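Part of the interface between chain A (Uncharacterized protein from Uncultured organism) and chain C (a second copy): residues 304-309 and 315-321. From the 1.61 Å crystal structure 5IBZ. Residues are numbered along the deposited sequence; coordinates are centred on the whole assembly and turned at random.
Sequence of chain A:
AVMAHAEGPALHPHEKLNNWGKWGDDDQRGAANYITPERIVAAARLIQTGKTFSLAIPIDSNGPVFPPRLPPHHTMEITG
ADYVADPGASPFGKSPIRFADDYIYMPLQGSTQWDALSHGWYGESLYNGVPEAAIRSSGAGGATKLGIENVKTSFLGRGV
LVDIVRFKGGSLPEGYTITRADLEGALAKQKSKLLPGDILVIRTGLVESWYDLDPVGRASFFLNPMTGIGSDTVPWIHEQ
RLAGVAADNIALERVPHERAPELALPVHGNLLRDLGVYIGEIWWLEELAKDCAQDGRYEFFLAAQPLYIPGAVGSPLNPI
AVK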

# COMPACT_ATOMS: atom_id res chain seq x y z
N ALA A 304 -22.08 8.44 -12.44
CA ALA A 304 -20.61 8.43 -12.49
C ALA A 304 -20.02 9.21 -11.31
O ALA A 304 -19.01 9.92 -11.44
N GLN A 305 -20.64 9.05 -10.15
CA GLN A 305 -20.16 9.74 -8.97
C GLN A 305 -18.76 9.24 -8.59
O GLN A 305 -18.46 8.06 -8.72
N PRO A 306 -17.90 10.15 -8.12
CA PRO A 306 -16.61 9.73 -7.58
C PRO A 306 -16.76 9.17 -6.19
O PRO A 306 -17.80 9.36 -5.57
N LEU A 307 -15.73 8.51 -5.68
CA LEU A 307 -15.68 8.21 -4.26
C LEU A 307 -15.47 9.48 -3.47
O LEU A 307 -14.91 10.46 -3.97
N TYR A 308 -15.89 9.47 -2.21
CA TYR A 308 -15.78 10.62 -1.33
C TYR A 308 -14.41 10.55 -0.67
O TYR A 308 -14.23 9.91 0.38
N ILE A 309 -13.43 11.19 -1.31
CA ILE A 309 -12.05 11.16 -0.83
C ILE A 309 -11.52 12.58 -0.62
O ILE A 309 -11.04 13.23 -1.56
N SER C 315 -16.57 -3.97 -1.60
CA SER C 315 -16.12 -2.77 -2.28
C SER C 315 -16.47 -1.51 -1.50
O SER C 315 -17.53 -1.43 -0.90
N PRO C 316 -15.60 -0.50 -1.56
CA PRO C 316 -16.02 0.86 -1.24
C PRO C 316 -17.00 1.41 -2.26
O PRO C 316 -17.11 0.91 -3.37
N LEU C 317 -17.74 2.41 -1.85
CA LEU C 317 -18.61 3.08 -2.79
C LEU C 317 -19.01 4.43 -2.28
O LEU C 317 -18.71 4.82 -1.14
N ASN C 318 -19.70 5.16 -3.14
CA ASN C 318 -20.32 6.41 -2.76
C ASN C 318 -21.79 6.34 -3.14
O ASN C 318 -22.15 6.70 -4.25
N PRO C 319 -22.65 5.80 -2.24
CA PRO C 319 -24.06 5.66 -2.59
C PRO C 319 -24.72 7.03 -2.72
O PRO C 319 -24.55 7.86 -1.83
N ILE C 320 -25.45 7.27 -3.81
CA ILE C 320 -26.18 8.52 -3.97
C ILE C 320 -27.68 8.25 -3.94
O ILE C 320 -28.20 7.47 -4.76
N ALA C 321 -28.36 8.89 -3.01
CA ALA C 321 -29.82 8.89 -2.98
C ALA C 321 -30.30 10.07 -3.81
O ALA C 321 -29.80 11.19 -3.65

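Asn C318 is the centre of this contact. It has 82 Å² covered by the other stretch, more than any other residue here, and its CA lies 5.2 Å from the CA of Leu A307. Its CA-to-CB bond points toward chain A. Chi1 is t (-179°) and chi2 is 7°. This extended side chain carries the amide to the backbone of chain A, where ND2 of Asn C318 donates a hydrogen bond to O of Pro A306 at 2.8 Å. The N-H...O angle of 166° is close to straight. OD1 of Asn C318 is hydrogen-bonded elsewhere in the structure.

Gln A305 supplies a second direct hydrogen bond to the same residue. Its CA-to-CB bond also points toward the partner stretch. Chi1 is p (70°), chi2 is m (-88°) and chi3 is 32°. NE2 of Gln A305 donates to O of Asn C318 at 3.0 Å, again with an angle of 166°. The two bonds are complementary: each stretch gives a side-chain amide N-H and receives one on a backbone carbonyl. Asn C318 takes part in both, as donor through its side chain and as acceptor through its main chain. The aliphatic part of Gln A305 packs as well. Its CG lies 3.7 Å from CG1 of Ile C320 and 4.1 Å from CB of Asn C318. Ile C320 points toward chain A, with both chi angles m (-49° and -64°).

Leu A307 makes the main apolar contact with the backbone of chain C. Its CA-to-CB bond points sideways, but the end of the side chain comes nearer. The rotamer is mt, with chi1 -61° and chi2 177°. CD2 of Leu A307 sits 3.6 Å from CA of Leu C317 and 3.9 Å from N of Asn C318. The same CD2 is 4.3 Å from C of Pro C316. The side chain of Leu C317 plays little part, because its CA-to-CB bond points away from chain A.

One water joins the two backbones. It accepts a hydrogen bond from N of Tyr A308 at 3.0 Å and donates one to O of Leu C317 at 2.8 Å. It thus satisfies two main-chain groups that do not bond to each other directly. The side chain of Tyr A308 has chi1 t (179°). Its CA-to-CB bond points sideways and its end leads away from chain C, so the residue contributes here chiefly through its backbone.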

# COMPACT_ATOMS: atom_id res chain seq x y z
CB ALA A 304 -20.11 8.99 -13.82
CB GLN A 305 -21.17 9.54 -7.81
CG GLN A 305 -21.25 8.15 -7.22
CD GLN A 305 -22.25 7.21 -7.91
OE1 GLN A 305 -22.50 7.28 -9.12
NE2 GLN A 305 -22.83 6.30 -7.12
CB PRO A 306 -15.82 11.02 -7.56
CG PRO A 306 -16.84 12.06 -7.24
CD PRO A 306 -18.15 11.59 -7.87
CB LEU A 307 -14.57 7.22 -3.94
CG LEU A 307 -14.68 5.85 -4.60
CD1 LEU A 307 -13.48 5.05 -4.25
CD2 LEU A 307 -15.95 5.16 -4.17
CB TYR A 308 -16.93 10.60 -0.30
CG TYR A 308 -16.97 11.71 0.71
CD1 TYR A 308 -16.12 12.80 0.64
CD2 TYR A 308 -17.86 11.66 1.77
CE1 TYR A 308 -16.15 13.81 1.60
CE2 TYR A 308 -17.91 12.66 2.72
CZ TYR A 308 -17.06 13.73 2.63
OH TYR A 308 -17.09 14.74 3.58
CB ILE A 309 -11.10 10.42 -1.79
CG1 ILE A 309 -11.70 9.11 -2.31
CG2 ILE A 309 -9.79 10.17 -1.05
CD1 ILE A 309 -10.89 8.43 -3.42
CB SER C 315 -16.79 -2.67 -3.66
OG SER C 315 -16.36 -1.51 -4.36
CB PRO C 316 -14.71 1.65 -1.26
CG PRO C 316 -13.79 0.88 -2.07
CD PRO C 316 -14.19 -0.57 -1.97
CB LEU C 317 -19.86 2.25 -3.07
CG LEU C 317 -20.89 2.15 -1.95
CD1 LEU C 317 -22.27 1.89 -2.52
CD2 LEU C 317 -20.53 1.03 -1.01
CB ASN C 318 -19.64 7.59 -3.46
CG ASN C 318 -20.25 8.90 -3.07
OD1 ASN C 318 -21.10 8.96 -2.18
ND2 ASN C 318 -19.88 9.98 -3.76
CB PRO C 319 -24.65 4.87 -1.41
CG PRO C 319 -23.54 4.59 -0.48
CD PRO C 319 -22.42 5.52 -0.82
CB ILE C 320 -25.85 9.23 -5.29
CG1 ILE C 320 -24.34 9.34 -5.51
CG2 ILE C 320 -26.53 10.60 -5.32
CD1 ILE C 320 -23.62 10.18 -4.49
CB ALA C 321 -30.34 8.98 -1.56
O HOH W 1 -16.92 7.00 -0.92